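Local coordinates for protein purine nucleoside phosphorylase (Grouper iridovirus, PDB 3KHS) that probably catalyses the reversible phosphorolysis of purine nucleosides to free base and ribose 1-phosphate, a step of purine salvage, at residues 166-180 with 270-282. Numbering follows the deposited sequence.
Sequences TLRKYAISAARELGM and ALVKLVIEKIRGE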
# COMPACT_ATOMS: atom_id res chain seq x y z
N THR B 166 8.77 -25.93 -14.90
CA THR B 166 8.72 -27.39 -14.87
C THR B 166 7.66 -27.90 -13.91
O THR B 166 6.88 -28.79 -14.25
CB THR B 166 10.10 -28.01 -14.44
OG1 THR B 166 11.09 -27.66 -15.41
CG2 THR B 166 10.01 -29.55 -14.30
N LEU B 167 7.62 -27.37 -12.69
CA LEU B 167 6.62 -27.82 -11.73
C LEU B 167 5.21 -27.56 -12.26
O LEU B 167 4.30 -28.35 -12.02
CB LEU B 167 6.83 -27.14 -10.38
CG LEU B 167 8.21 -27.40 -9.79
CD1 LEU B 167 8.41 -26.48 -8.63
CD2 LEU B 167 8.34 -28.84 -9.35
N ARG B 168 5.05 -26.47 -13.01
CA ARG B 168 3.76 -26.16 -13.59
C ARG B 168 3.38 -27.26 -14.58
O ARG B 168 2.26 -27.78 -14.54
CB ARG B 168 3.79 -24.81 -14.30
CG ARG B 168 3.65 -23.67 -13.35
CD ARG B 168 4.42 -22.50 -13.83
NE ARG B 168 3.94 -22.05 -15.11
CZ ARG B 168 4.46 -21.03 -15.77
NH1 ARG B 168 5.49 -20.36 -15.26
NH2 ARG B 168 3.95 -20.68 -16.93
N LYS B 169 4.31 -27.62 -15.47
CA LYS B 169 4.05 -28.67 -16.45
C LYS B 169 3.61 -29.92 -15.74
O LYS B 169 2.65 -30.56 -16.13
CB LYS B 169 5.30 -28.97 -17.30
CG LYS B 169 5.64 -27.84 -18.26
CD LYS B 169 6.85 -28.14 -19.09
CE LYS B 169 7.24 -26.95 -19.95
NZ LYS B 169 8.68 -27.07 -20.36
N TYR B 170 4.31 -30.28 -14.67
CA TYR B 170 3.91 -31.47 -13.92
C TYR B 170 2.48 -31.33 -13.42
O TYR B 170 1.70 -32.27 -13.48
CB TYR B 170 4.85 -31.69 -12.73
CG TYR B 170 6.29 -31.99 -13.07
CD1 TYR B 170 6.63 -32.64 -14.26
CD2 TYR B 170 7.31 -31.70 -12.17
CE1 TYR B 170 7.94 -33.00 -14.55
CE2 TYR B 170 8.63 -32.07 -12.43
CZ TYR B 170 8.94 -32.72 -13.63
OH TYR B 170 10.24 -33.11 -13.90
N ALA B 171 2.14 -30.15 -12.91
CA ALA B 171 0.80 -29.94 -12.38
C ALA B 171 -0.28 -30.05 -13.46
O ALA B 171 -1.29 -30.72 -13.25
CB ALA B 171 0.72 -28.60 -11.66
N ILE B 172 -0.07 -29.39 -14.59
CA ILE B 172 -1.01 -29.42 -15.71
C ILE B 172 -1.24 -30.85 -16.19
O ILE B 172 -2.37 -31.28 -16.39
CB ILE B 172 -0.48 -28.62 -16.89
CG1 ILE B 172 -0.28 -27.16 -16.46
CG2 ILE B 172 -1.41 -28.76 -18.07
CD1 ILE B 172 -1.56 -26.50 -16.03
N SER B 173 -0.14 -31.57 -16.38
CA SER B 173 -0.15 -32.95 -16.84
C SER B 173 -0.81 -33.88 -15.81
O SER B 173 -1.54 -34.82 -16.15
CB SER B 173 1.30 -33.37 -17.11
OG SER B 173 1.44 -34.77 -17.07
N ALA B 174 -0.54 -33.61 -14.54
CA ALA B 174 -1.12 -34.42 -13.49
C ALA B 174 -2.63 -34.24 -13.48
O ALA B 174 -3.37 -35.17 -13.17
CB ALA B 174 -0.54 -34.02 -12.15
N ALA B 175 -3.07 -33.03 -13.81
CA ALA B 175 -4.48 -32.70 -13.84
C ALA B 175 -5.11 -33.48 -14.99
O ALA B 175 -6.14 -34.14 -14.81
CB ALA B 175 -4.67 -31.20 -14.06
N ARG B 176 -4.49 -33.41 -16.16
CA ARG B 176 -4.98 -34.14 -17.33
C ARG B 176 -5.10 -35.60 -16.93
O ARG B 176 -6.17 -36.21 -17.02
CB ARG B 176 -3.98 -34.03 -18.48
CG ARG B 176 -4.23 -35.02 -19.62
CD ARG B 176 -3.04 -35.08 -20.58
NE ARG B 176 -1.78 -35.34 -19.88
CZ ARG B 176 -1.43 -36.51 -19.33
NH1 ARG B 176 -2.25 -37.56 -19.41
NH2 ARG B 176 -0.27 -36.63 -18.70
N GLU B 177 -3.99 -36.16 -16.48
CA GLU B 177 -3.91 -37.54 -16.06
C GLU B 177 -5.00 -37.94 -15.08
O GLU B 177 -5.43 -39.10 -15.05
CB GLU B 177 -2.54 -37.74 -15.44
CG GLU B 177 -2.00 -39.14 -15.39
CD GLU B 177 -0.51 -39.13 -15.04
OE1 GLU B 177 0.25 -38.37 -15.70
OE2 GLU B 177 -0.12 -39.87 -14.11
N LEU B 178 -5.45 -37.00 -14.25
CA LEU B 178 -6.51 -37.31 -13.27
C LEU B 178 -7.90 -37.03 -13.81
O LEU B 178 -8.89 -37.26 -13.11
CB LEU B 178 -6.29 -36.54 -11.96
CG LEU B 178 -5.10 -36.96 -11.09
CD1 LEU B 178 -4.59 -35.74 -10.35
CD2 LEU B 178 -5.50 -38.08 -10.11
N GLY B 179 -7.97 -36.53 -15.04
CA GLY B 179 -9.26 -36.25 -15.66
C GLY B 179 -9.86 -34.90 -15.29
O GLY B 179 -11.08 -34.75 -15.33
N MET B 180 -9.02 -33.92 -14.96
CA MET B 180 -9.48 -32.59 -14.54
C MET B 180 -9.00 -31.51 -15.49
O MET B 180 -9.06 -30.32 -15.17
CB MET B 180 -8.95 -32.27 -13.14
CG MET B 180 -9.06 -33.41 -12.14
SD MET B 180 -8.48 -33.00 -10.46
CE MET B 180 -6.82 -32.57 -10.81
N ALA B 270 -5.40 -35.36 -4.45
CA ALA B 270 -4.96 -36.27 -5.50
C ALA B 270 -3.94 -35.57 -6.39
O ALA B 270 -2.88 -36.13 -6.70
CB ALA B 270 -6.14 -36.72 -6.32
N LEU B 271 -4.26 -34.35 -6.81
CA LEU B 271 -3.37 -33.57 -7.68
C LEU B 271 -1.99 -33.38 -7.06
O LEU B 271 -0.97 -33.59 -7.70
CB LEU B 271 -3.99 -32.20 -7.99
CG LEU B 271 -3.18 -31.16 -8.81
CD1 LEU B 271 -2.80 -31.73 -10.14
CD2 LEU B 271 -3.98 -29.90 -9.04
N VAL B 272 -1.96 -32.95 -5.80
CA VAL B 272 -0.71 -32.73 -5.09
C VAL B 272 0.12 -34.02 -4.98
O VAL B 272 1.34 -33.99 -5.17
CB VAL B 272 -0.98 -32.14 -3.63
CG1 VAL B 272 0.32 -32.04 -2.84
CG2 VAL B 272 -1.58 -30.74 -3.74
N LYS B 273 -0.54 -35.14 -4.69
CA LYS B 273 0.15 -36.42 -4.58
C LYS B 273 0.77 -36.83 -5.90
O LYS B 273 1.96 -37.18 -5.94
CB LYS B 273 -0.81 -37.51 -4.08
CG LYS B 273 -1.33 -37.24 -2.68
CD LYS B 273 -2.22 -38.36 -2.13
CE LYS B 273 -1.49 -39.71 -2.10
NZ LYS B 273 -2.32 -40.77 -1.45
N LEU B 274 -0.01 -36.77 -6.98
CA LEU B 274 0.51 -37.14 -8.29
C LEU B 274 1.68 -36.24 -8.67
O LEU B 274 2.64 -36.68 -9.29
CB LEU B 274 -0.57 -37.05 -9.36
CG LEU B 274 -0.61 -38.15 -10.45
CD1 LEU B 274 -1.46 -37.64 -11.60
CD2 LEU B 274 0.81 -38.52 -10.95
N VAL B 275 1.59 -34.97 -8.28
CA VAL B 275 2.64 -34.00 -8.60
C VAL B 275 3.92 -34.36 -7.85
O VAL B 275 5.03 -34.23 -8.38
CB VAL B 275 2.19 -32.55 -8.21
CG1 VAL B 275 3.36 -31.60 -8.25
CG2 VAL B 275 1.12 -32.06 -9.18
N ILE B 276 3.76 -34.81 -6.62
CA ILE B 276 4.89 -35.17 -5.80
C ILE B 276 5.53 -36.43 -6.40
O ILE B 276 6.75 -36.59 -6.36
CB ILE B 276 4.45 -35.41 -4.34
CG1 ILE B 276 4.12 -34.05 -3.70
CG2 ILE B 276 5.53 -36.16 -3.56
CD1 ILE B 276 3.63 -34.12 -2.25
N GLU B 277 4.72 -37.30 -6.98
CA GLU B 277 5.28 -38.50 -7.59
C GLU B 277 6.18 -38.11 -8.77
O GLU B 277 7.30 -38.59 -8.86
CB GLU B 277 4.17 -39.43 -8.08
CG GLU B 277 4.67 -40.82 -8.42
CD GLU B 277 3.57 -41.71 -8.96
OE1 GLU B 277 2.45 -41.69 -8.39
OE2 GLU B 277 3.82 -42.43 -9.96
N LYS B 278 5.70 -37.24 -9.65
CA LYS B 278 6.49 -36.78 -10.80
C LYS B 278 7.76 -36.05 -10.37
O LYS B 278 8.75 -36.03 -11.10
CB LYS B 278 5.65 -35.84 -11.69
CG LYS B 278 4.46 -36.51 -12.33
CD LYS B 278 3.48 -35.51 -12.91
CE LYS B 278 2.45 -36.21 -13.77
NZ LYS B 278 3.11 -36.83 -14.99
N ILE B 279 7.72 -35.42 -9.19
CA ILE B 279 8.86 -34.70 -8.65
C ILE B 279 9.96 -35.65 -8.18
O ILE B 279 11.14 -35.37 -8.34
CB ILE B 279 8.44 -33.81 -7.46
CG1 ILE B 279 7.48 -32.73 -7.93
CG2 ILE B 279 9.66 -33.19 -6.82
CD1 ILE B 279 6.98 -31.81 -6.81
N ARG B 280 9.55 -36.78 -7.59
CA ARG B 280 10.49 -37.77 -7.09
C ARG B 280 11.50 -38.21 -8.16
O ARG B 280 12.47 -38.89 -7.86
CB ARG B 280 9.72 -38.98 -6.55
CG ARG B 280 10.60 -40.11 -6.07
CD ARG B 280 9.80 -41.18 -5.34
NE ARG B 280 8.58 -41.57 -6.04
CZ ARG B 280 8.51 -41.93 -7.32
NH1 ARG B 280 9.60 -41.95 -8.07
NH2 ARG B 280 7.33 -42.27 -7.84
N GLY B 281 11.26 -37.80 -9.40
CA GLY B 281 12.18 -38.15 -10.47
C GLY B 281 13.25 -37.10 -10.66
O GLY B 281 14.04 -37.19 -11.61
N GLU B 282 13.29 -36.10 -9.79
CA GLU B 282 14.29 -35.03 -9.88
C GLU B 282 14.63 -34.39 -8.52
O GLU B 282 14.22 -33.26 -8.22
CB GLU B 282 13.84 -33.95 -10.88
CG GLU B 282 12.69 -33.02 -10.43
CD GLU B 282 12.51 -31.79 -11.33
OE1 GLU B 282 13.44 -30.96 -11.44
OE2 GLU B 282 11.43 -31.64 -11.93
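Ala-174 and Leu-271 exemplify how two helices interlock by knobs into holes: the methyl of Ala-174 enters a hole lined by Leu-271, Leu-274, Val-275 and Lys-278, while Leu-271 fits among Ala-171, Ala-174, Ala-175 and Leu-178. The small alanine side chains suit a close approach: the axes come within 9.1 Å, their N-to-C directions 125° apart, and the CA atoms of Ala-171 and Val-275 are 5.8 Å apart. With CG of Leu-271 anti to the backbone N (chi1 176°) and chi2 at 58°, its CD1 is brought to 3.8 Å from Ala-174 CB. In the last turn before Gly-179, Leu-178 meets Leu-274 tip to tip, CG to CD1 3.7 Å, and its CD1 rests on the backbone of Leu-271. Beyond the Schellman turn at Gly-179, the CE of Met-180 adds a contact with Leu-271 CB.

Lys-278 is a third knob, among Tyr-170, Ser-173, Ala-174 and Glu-177. Its CB lies over one face of the Tyr-170 ring, toward the rim; the chain then runs past Ala-174 and bends at its end (chi4 -65°), bringing NZ to Glu-177 OE1 at 3.3 Å, a salt bridge whose hydrogen bond is weak, and weakly to Ser-173 OG. Arg-176 NH2 also pairs with Glu-177 OE1 at 3.5 Å, completing a salt-bridge network, and donates to Ser-173 OG.

Glu-282, salt-bridged to Arg-231, has OE2 near the Tyr-170 hydroxyl, but crowding against the ring makes that bond doubtful. Both helices pack against the central mixed sheet: Ala-171 and Leu-271 touch strand 126-129, Leu-167 and Val-275 share Leu-233 of strand 231-241, and Ile-279 reaches strand 24-28.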